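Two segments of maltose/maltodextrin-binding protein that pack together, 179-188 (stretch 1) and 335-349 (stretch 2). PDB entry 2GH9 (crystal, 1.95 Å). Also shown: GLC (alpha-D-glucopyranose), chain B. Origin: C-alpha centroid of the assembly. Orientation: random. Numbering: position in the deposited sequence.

Stretch 1 (179-188) NLDPTKLLIG
Stretch 2 (335-349) MPNIPEMGKVWGPWG

The two stretches are held together by a modest carbon-to-carbon, mostly apolar side-chain contact, with no hydrogen bond or salt bridge between them and 375 Å² buried in all, both sides summed.

The register shows that the chains run in the same direction: the CA atoms of Leu180 and Pro336 lie 8.1 Å apart, those of Pro182 and Glu340 6.7 Å, those of Leu185 and Val344 9.4 Å, and those of Ile187 and Trp348 8.6 Å. These spacings leave room for side chains rather than backbone pairing.

Stretch 1 begins extended (Leu180 phi/psi -62/140), then passes through a type I turn from Asp181 to Lys184, closed by Lys184 N to Asp181 O at 3.2 Å. Asp181 OD1 (chi1 t) accepts a hydrogen bond from Thr183 N at 2.8 Å, and Asp181 OD2 lies 3.4 Å from Lys184 NZ in a salt bridge. Asp181, Thr183 and Lys184 have no atoms in contact with stretch 2; Lys184 NZ is also hydrogen-bonded elsewhere in the structure. Stretch 2 makes its own type I turn, Ile338 to Met341, with Met341 N to Ile338 O at 3.1 Å, and continues as a helix (Val344 phi/psi -79/-41), kinked where the N atoms of Gly346 and Pro347 lack bonds to the preceding turn; proline has no amide hydrogen to give. Trp348 N to Val344 O, 3.0 Å, resumes the pattern.

At the first end, Leu180 (m, t) points its CB toward stretch 2 and sets Leu180 CD1 3.6 Å from Pro336 CB. Ile338 (p, t) places Ile338 CD1 4.4 Å from Leu180 CB and 4.2 Å from Pro182 CB. Leu180, Pro336 and Ile338 offer apolar carbon with no polar side-chain group to satisfy. The Pro182 ring, C-gamma endo, also meets the aliphatic part of Glu340 (chi1 m, chi2 p): Pro182 CB to Glu340 CG is 3.8 Å.

Farther along, Leu185 (m, t) starts sideways, but its end comes nearer, Leu185 CD2 approaching Val344 CG2 loosely at 4.4 Å. Ile187 is the residue of stretch 1 most covered by stretch 2, with 73 Å² covered. In its p, t rotamer, Ile187 CD1 lies 4.0 Å from Val344 CG1 and 3.4 Å from Trp348 CD2. Ile187 CD1 also sits 3.5 Å from the centroid of the Trp348 five-membered ring, 13° off its normal, a CH-pi contact over the face. Trp348 (chi1 t, chi2 5°) supplies the flat surface this requires, and compact, beta-branched Val344 (t) fits beside it. Ile187, Pro336, Val344 and Trp348 are buried.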

ATOM      1  N   ASN A 179     -12.323  14.969 -12.204  1.00 54.66           N
ATOM      2  CA  ASN A 179     -12.375  13.505 -12.357  1.00 53.82           C
ATOM      3  C   ASN A 179     -11.242  12.950 -13.214  1.00 53.11           C
ATOM      4  O   ASN A 179     -10.918  13.514 -14.256  1.00 53.17           O
ATOM      5  CB  ASN A 179     -13.704  13.086 -12.988  1.00 54.08           C
ATOM      6  CG  ASN A 179     -14.896  13.499 -12.162  1.00 54.26           C
ATOM      7  OD1 ASN A 179     -14.909  13.341 -10.939  1.00 54.01           O
ATOM      8  ND2 ASN A 179     -15.914  14.032 -12.827  1.00 54.09           N
ATOM      9  N   LEU A 180     -10.663  11.826 -12.789  1.00 52.22           N
ATOM     10  CA  LEU A 180      -9.579  11.198 -13.539  1.00 51.07           C
ATOM     11  C   LEU A 180     -10.054  10.763 -14.916  1.00 50.17           C
ATOM     12  O   LEU A 180     -11.172  10.274 -15.067  1.00 50.28           O
ATOM     13  CB  LEU A 180      -9.029   9.982 -12.797  1.00 51.00           C
ATOM     14  CG  LEU A 180      -8.392  10.230 -11.429  1.00 50.97           C
ATOM     15  CD1 LEU A 180      -8.257   8.905 -10.719  1.00 50.29           C
ATOM     16  CD2 LEU A 180      -7.040  10.948 -11.530  1.00 50.43           C
ATOM     17  N   ASP A 181      -9.203  10.967 -15.916  1.00 48.95           N
ATOM     18  CA  ASP A 181      -9.435  10.448 -17.250  1.00 48.09           C
ATOM     19  C   ASP A 181      -8.495   9.268 -17.434  1.00 46.86           C
ATOM     20  O   ASP A 181      -7.281   9.459 -17.525  1.00 46.74           O
ATOM     21  CB  ASP A 181      -9.194  11.519 -18.325  1.00 48.21           C
ATOM     22  CG  ASP A 181      -9.394  10.994 -19.751  1.00 48.85           C
ATOM     23  OD1 ASP A 181      -9.815   9.828 -19.927  1.00 50.99           O
ATOM     24  OD2 ASP A 181      -9.118  11.743 -20.715  1.00 50.19           O
ATOM     25  N   PRO A 182      -9.052   8.046 -17.483  1.00 45.36           N
ATOM     26  CA  PRO A 182      -8.254   6.844 -17.726  1.00 45.06           C
ATOM     27  C   PRO A 182      -7.639   6.754 -19.127  1.00 44.29           C
ATOM     28  O   PRO A 182      -6.786   5.902 -19.367  1.00 43.82           O
ATOM     29  CB  PRO A 182      -9.245   5.696 -17.485  1.00 44.71           C
ATOM     30  CG  PRO A 182     -10.571   6.291 -17.624  1.00 44.81           C
ATOM     31  CD  PRO A 182     -10.475   7.733 -17.282  1.00 45.19           C
ATOM     32  N   THR A 183      -8.063   7.625 -20.036  1.00 44.10           N
ATOM     33  CA  THR A 183      -7.491   7.668 -21.380  1.00 43.78           C
ATOM     34  C   THR A 183      -6.151   8.417 -21.428  1.00 43.41           C
ATOM     35  O   THR A 183      -5.406   8.289 -22.415  1.00 43.76           O
ATOM     36  CB  THR A 183      -8.462   8.324 -22.395  1.00 43.91           C
ATOM     37  OG1 THR A 183      -8.508   9.749 -22.188  1.00 44.55           O
ATOM     38  CG2 THR A 183      -9.866   7.716 -22.271  1.00 44.15           C
ATOM     39  N   LYS A 184      -5.847   9.177 -20.368  1.00 42.33           N
ATOM     40  CA  LYS A 184      -4.624   9.991 -20.296  1.00 41.58           C
ATOM     41  C   LYS A 184      -3.648   9.548 -19.189  1.00 40.43           C
ATOM     42  O   LYS A 184      -3.669  10.085 -18.075  1.00 39.77           O
ATOM     43  CB  LYS A 184      -4.999  11.458 -20.090  1.00 41.99           C
ATOM     44  CG  LYS A 184      -5.678  12.127 -21.306  1.00 42.44           C
ATOM     45  CD  LYS A 184      -6.309  13.472 -20.886  1.00 42.91           C
ATOM     46  CE  LYS A 184      -7.207  14.056 -21.978  1.00 43.72           C
ATOM     47  NZ  LYS A 184      -8.279  14.923 -21.385  1.00 43.95           N
ATOM     48  N   LEU A 185      -2.789   8.578 -19.500  1.00 39.28           N
ATOM     49  CA  LEU A 185      -1.755   8.158 -18.556  1.00 38.62           C
ATOM     50  C   LEU A 185      -0.776   9.299 -18.330  1.00 37.86           C
ATOM     51  O   LEU A 185      -0.590  10.139 -19.212  1.00 37.81           O
ATOM     52  CB  LEU A 185      -0.960   6.960 -19.067  1.00 38.84           C
ATOM     53  CG  LEU A 185      -1.515   5.541 -18.992  1.00 39.55           C
ATOM     54  CD1 LEU A 185      -0.463   4.598 -19.555  1.00 39.27           C
ATOM     55  CD2 LEU A 185      -1.893   5.132 -17.580  1.00 40.21           C
ATOM     56  N   LEU A 186      -0.165   9.317 -17.142  1.00 36.53           N
ATOM     57  CA  LEU A 186       0.916  10.247 -16.820  1.00 35.67           C
ATOM     58  C   LEU A 186       2.240   9.534 -16.534  1.00 34.40           C
ATOM     59  O   LEU A 186       3.257  10.192 -16.306  1.00 33.56           O
ATOM     60  CB  LEU A 186       0.525  11.131 -15.628  1.00 35.57           C
ATOM     61  CG  LEU A 186      -0.553  12.162 -15.945  1.00 36.01           C
ATOM     62  CD1 LEU A 186      -0.958  12.924 -14.709  1.00 34.65           C
ATOM     63  CD2 LEU A 186      -0.069  13.107 -17.055  1.00 35.80           C
ATOM     64  N   ILE A 187       2.233   8.203 -16.595  1.00 33.53           N
ATOM     65  CA  ILE A 187       3.405   7.399 -16.243  1.00 33.17           C
ATOM     66  C   ILE A 187       4.172   6.862 -17.460  1.00 33.06           C
ATOM     67  O   ILE A 187       5.116   6.101 -17.311  1.00 32.09           O
ATOM     68  CB  ILE A 187       3.029   6.252 -15.260  1.00 33.25           C
ATOM     69  CG1 ILE A 187       1.950   5.339 -15.848  1.00 32.89           C
ATOM     70  CG2 ILE A 187       2.572   6.859 -13.908  1.00 30.44           C
ATOM     71  CD1 ILE A 187       1.951   3.902 -15.253  1.00 32.25           C
ATOM     72  N   GLY A 188       3.747   7.260 -18.662  1.00 33.40           N
ATOM     73  CA  GLY A 188       4.456   6.933 -19.894  1.00 33.27           C
ATOM     74  C   GLY A 188       5.262   8.127 -20.376  1.00 33.61           C
ATOM     75  O   GLY A 188       5.503   9.086 -19.619  1.00 33.20           O
ATOM     76  N   MET A 335      -3.716   6.586  -4.380  1.00 23.47           N
ATOM     77  CA  MET A 335      -4.025   5.734  -5.502  1.00 23.65           C
ATOM     78  C   MET A 335      -5.415   6.080  -6.066  1.00 24.19           C
ATOM     79  O   MET A 335      -6.328   6.440  -5.309  1.00 23.77           O
ATOM     80  CB  MET A 335      -4.018   4.266  -5.083  1.00 23.77           C
ATOM     81  CG  MET A 335      -2.645   3.705  -4.919  1.00 22.89           C
ATOM     82  SD  MET A 335      -2.653   1.979  -4.612  1.00 21.77           S
ATOM     83  CE  MET A 335      -3.324   1.889  -2.937  1.00 20.77           C
ATOM     84  N   PRO A 336      -5.586   5.939  -7.399  1.00 25.20           N
ATOM     85  CA  PRO A 336      -6.925   6.006  -7.938  1.00 25.75           C
ATOM     86  C   PRO A 336      -7.717   4.779  -7.504  1.00 26.14           C
ATOM     87  O   PRO A 336      -7.145   3.670  -7.392  1.00 25.70           O
ATOM     88  CB  PRO A 336      -6.713   5.951  -9.461  1.00 26.28           C
ATOM     89  CG  PRO A 336      -5.282   6.205  -9.692  1.00 25.98           C
ATOM     90  CD  PRO A 336      -4.595   5.672  -8.447  1.00 25.04           C
ATOM     91  N   ASN A 337      -9.018   4.966  -7.287  1.00 26.46           N
ATOM     92  CA  ASN A 337      -9.879   3.856  -6.940  1.00 27.57           C
ATOM     93  C   ASN A 337     -10.778   3.420  -8.097  1.00 27.37           C
ATOM     94  O   ASN A 337     -11.609   2.559  -7.922  1.00 27.85           O
ATOM     95  CB  ASN A 337     -10.679   4.164  -5.665  1.00 27.75           C
ATOM     96  CG  ASN A 337     -11.986   4.919  -5.920  1.00 29.04           C
ATOM     97  OD1 ASN A 337     -12.271   5.391  -7.025  1.00 29.68           O
ATOM     98  ND2 ASN A 337     -12.788   5.031  -4.868  1.00 28.59           N
ATOM     99  N   ILE A 338     -10.568   3.992  -9.275  1.00 28.33           N
ATOM    100  CA  ILE A 338     -11.414   3.680 -10.454  1.00 28.37           C
ATOM    101  C   ILE A 338     -11.162   2.279 -10.999  1.00 28.51           C
ATOM    102  O   ILE A 338     -10.074   1.709 -10.811  1.00 28.60           O
ATOM    103  CB  ILE A 338     -11.260   4.738 -11.583  1.00 28.29           C
ATOM    104  CG1 ILE A 338      -9.805   4.870 -12.066  1.00 28.06           C
ATOM    105  CG2 ILE A 338     -11.791   6.073 -11.106  1.00 28.51           C
ATOM    106  CD1 ILE A 338      -9.656   5.699 -13.325  1.00 28.66           C
ATOM    107  N   PRO A 339     -12.168   1.694 -11.677  1.00 28.97           N
ATOM    108  CA  PRO A 339     -12.026   0.315 -12.127  1.00 29.23           C
ATOM    109  C   PRO A 339     -10.795   0.042 -12.982  1.00 29.59           C
ATOM    110  O   PRO A 339     -10.214  -1.038 -12.900  1.00 29.68           O
ATOM    111  CB  PRO A 339     -13.308   0.084 -12.937  1.00 29.40           C
ATOM    112  CG  PRO A 339     -14.277   1.022 -12.346  1.00 30.10           C
ATOM    113  CD  PRO A 339     -13.493   2.240 -12.010  1.00 28.66           C
ATOM    114  N   GLU A 340     -10.420   1.031 -13.785  1.00 30.06           N
ATOM    115  CA  GLU A 340      -9.325   0.933 -14.739  1.00 30.50           C
ATOM    116  C   GLU A 340      -7.944   0.761 -14.090  1.00 30.37           C
ATOM    117  O   GLU A 340      -7.027   0.216 -14.701  1.00 29.80           O
ATOM    118  CB  GLU A 340      -9.331   2.188 -15.627  1.00 31.03           C
ATOM    119  CG  GLU A 340     -10.558   2.273 -16.556  1.00 32.60           C
ATOM    120  CD  GLU A 340     -11.774   2.981 -15.951  1.00 34.09           C
ATOM    121  OE1 GLU A 340     -11.742   3.425 -14.783  1.00 33.89           O
ATOM    122  OE2 GLU A 340     -12.785   3.096 -16.675  1.00 34.96           O
ATOM    123  N   MET A 341      -7.801   1.208 -12.843  1.00 30.76           N
ATOM    124  CA  MET A 341      -6.549   1.001 -12.104  1.00 30.45           C
ATOM    125  C   MET A 341      -6.108  -0.476 -12.132  1.00 29.95           C
ATOM    126  O   MET A 341      -4.919  -0.762 -12.260  1.00 29.89           O
ATOM    127  CB  MET A 341      -6.693   1.513 -10.652  1.00 30.44           C
ATOM    128  CG  MET A 341      -5.389   1.851  -9.979  1.00 31.14           C
ATOM    129  SD  MET A 341      -4.266   2.895 -10.937  1.00 32.89           S
ATOM    130  CE  MET A 341      -2.896   1.777 -11.229  1.00 30.89           C
ATOM    131  N   GLY A 342      -7.057  -1.408 -12.035  1.00 29.92           N
ATOM    132  CA  GLY A 342      -6.753  -2.846 -12.100  1.00 30.40           C
ATOM    133  C   GLY A 342      -6.025  -3.289 -13.372  1.00 30.51           C
ATOM    134  O   GLY A 342      -5.238  -4.245 -13.355  1.00 30.23           O
ATOM    135  N   LYS A 343      -6.298  -2.583 -14.470  1.00 31.13           N
ATOM    136  CA  LYS A 343      -5.639  -2.818 -15.764  1.00 31.39           C
ATOM    137  C   LYS A 343      -4.193  -2.301 -15.832  1.00 31.14           C
ATOM    138  O   LYS A 343      -3.392  -2.815 -16.614  1.00 31.88           O
ATOM    139  CB  LYS A 343      -6.449  -2.175 -16.907  1.00 32.10           C
ATOM    140  CG  LYS A 343      -7.663  -2.982 -17.383  1.00 34.85           C
ATOM    141  CD  LYS A 343      -8.967  -2.492 -16.762  1.00 37.28           C
ATOM    142  CE  LYS A 343     -10.199  -2.908 -17.594  1.00 37.87           C
ATOM    143  NZ  LYS A 343     -11.471  -2.428 -16.941  1.00 39.39           N
ATOM    144  N   VAL A 344      -3.853  -1.297 -15.026  1.00 31.01           N
ATOM    145  CA  VAL A 344      -2.541  -0.617 -15.143  1.00 29.85           C
ATOM    146  C   VAL A 344      -1.381  -1.388 -14.506  1.00 29.54           C
ATOM    147  O   VAL A 344      -0.303  -1.463 -15.080  1.00 28.82           O
ATOM    148  CB  VAL A 344      -2.610   0.815 -14.591  1.00 30.34           C
ATOM    149  CG1 VAL A 344      -1.210   1.484 -14.605  1.00 30.09           C
ATOM    150  CG2 VAL A 344      -3.600   1.648 -15.419  1.00 29.82           C
ATOM    151  N   TRP A 345      -1.614  -1.984 -13.339  1.00 28.31           N
ATOM    152  CA  TRP A 345      -0.540  -2.578 -12.541  1.00 27.74           C
ATOM    153  C   TRP A 345       0.272  -3.640 -13.290  1.00 27.97           C
ATOM    154  O   TRP A 345       1.500  -3.714 -13.156  1.00 27.62           O
ATOM    155  CB  TRP A 345      -1.114  -3.215 -11.266  1.00 26.17           C
ATOM    156  CG  TRP A 345      -1.844  -2.297 -10.316  1.00 25.34           C
ATOM    157  CD1 TRP A 345      -3.144  -2.406  -9.917  1.00 24.62           C
ATOM    158  CD2 TRP A 345      -1.298  -1.181  -9.581  1.00 23.95           C
ATOM    159  NE1 TRP A 345      -3.449  -1.432  -9.018  1.00 24.40           N
ATOM    160  CE2 TRP A 345      -2.341  -0.663  -8.784  1.00 23.77           C
ATOM    161  CE3 TRP A 345      -0.039  -0.574  -9.524  1.00 23.95           C
ATOM    162  CZ2 TRP A 345      -2.166   0.436  -7.939  1.00 23.82           C
ATOM    163  CZ3 TRP A 345       0.130   0.519  -8.704  1.00 24.54           C
ATOM    164  CH2 TRP A 345      -0.934   1.015  -7.913  1.00 24.54           C
ATOM    165  N   GLY A 346      -0.412  -4.497 -14.038  1.00 28.40           N
ATOM    166  CA  GLY A 346       0.264  -5.596 -14.737  1.00 28.99           C
ATOM    167  C   GLY A 346       1.297  -5.116 -15.754  1.00 29.04           C
ATOM    168  O   GLY A 346       2.488  -5.407 -15.598  1.00 29.20           O
ATOM    169  N   PRO A 347       0.853  -4.389 -16.798  1.00 29.88           N
ATOM    170  CA  PRO A 347       1.793  -3.843 -17.791  1.00 30.17           C
ATOM    171  C   PRO A 347       2.815  -2.866 -17.197  1.00 30.63           C
ATOM    172  O   PRO A 347       3.949  -2.797 -17.685  1.00 30.57           O
ATOM    173  CB  PRO A 347       0.880  -3.115 -18.779  1.00 31.01           C
ATOM    174  CG  PRO A 347      -0.474  -3.760 -18.600  1.00 31.76           C
ATOM    175  CD  PRO A 347      -0.542  -4.063 -17.136  1.00 29.95           C
ATOM    176  N   TRP A 348       2.413  -2.121 -16.158  1.00 29.60           N
ATOM    177  CA  TRP A 348       3.322  -1.182 -15.485  1.00 29.56           C
ATOM    178  C   TRP A 348       4.473  -1.917 -14.839  1.00 28.89           C
ATOM    179  O   TRP A 348       5.629  -1.530 -15.013  1.00 28.75           O
ATOM    180  CB  TRP A 348       2.556  -0.345 -14.450  1.00 29.18           C
ATOM    181  CG  TRP A 348       3.303   0.798 -13.814  1.00 28.61           C
ATOM    182  CD1 TRP A 348       4.567   1.252 -14.102  1.00 28.74           C
ATOM    183  CD2 TRP A 348       2.795   1.664 -12.800  1.00 28.94           C
ATOM    184  NE1 TRP A 348       4.870   2.344 -13.325  1.00 27.03           N
ATOM    185  CE2 TRP A 348       3.797   2.627 -12.524  1.00 28.27           C
ATOM    186  CE3 TRP A 348       1.585   1.728 -12.101  1.00 26.41           C
ATOM    187  CZ2 TRP A 348       3.630   3.613 -11.569  1.00 27.27           C
ATOM    188  CZ3 TRP A 348       1.418   2.715 -11.173  1.00 27.28           C
ATOM    189  CH2 TRP A 348       2.432   3.642 -10.903  1.00 27.71           C
ATOM    190  N   GLY A 349       4.151  -2.976 -14.103  1.00 28.94           N
ATOM    191  CA  GLY A 349       5.130  -3.828 -13.456  1.00 29.50           C
ATOM    192  C   GLY A 349       5.912  -4.694 -14.438  1.00 29.69           C
ATOM    193  O   GLY A 349       7.079  -5.016 -14.205  1.00 29.36           O
TER
HETATM  194  C1  GLC B   3      -0.771  -2.098  -4.480  1.00 21.41           C
HETATM  195  C2  GLC B   3      -2.237  -2.127  -4.870  1.00 23.81           C
HETATM  196  C3  GLC B   3      -2.575  -3.436  -5.565  1.00 20.91           C
HETATM  197  C4  GLC B   3      -1.614  -3.649  -6.728  1.00 22.87           C
HETATM  198  C5  GLC B   3      -0.143  -3.573  -6.293  1.00 21.20           C
HETATM  199  C6  GLC B   3       0.848  -3.653  -7.463  1.00 22.18           C
HETATM  200  O2  GLC B   3      -3.069  -1.954  -3.707  1.00 23.79           O
HETATM  201  O3  GLC B   3      -3.918  -3.403  -6.036  1.00 20.11           O
HETATM  202  O4  GLC B   3      -1.908  -4.920  -7.306  1.00 22.90           O
HETATM  203  O5  GLC B   3       0.087  -2.335  -5.615  1.00 20.90           O
HETATM  204  O6  GLC B   3       2.132  -4.044  -6.964  1.00 25.43           O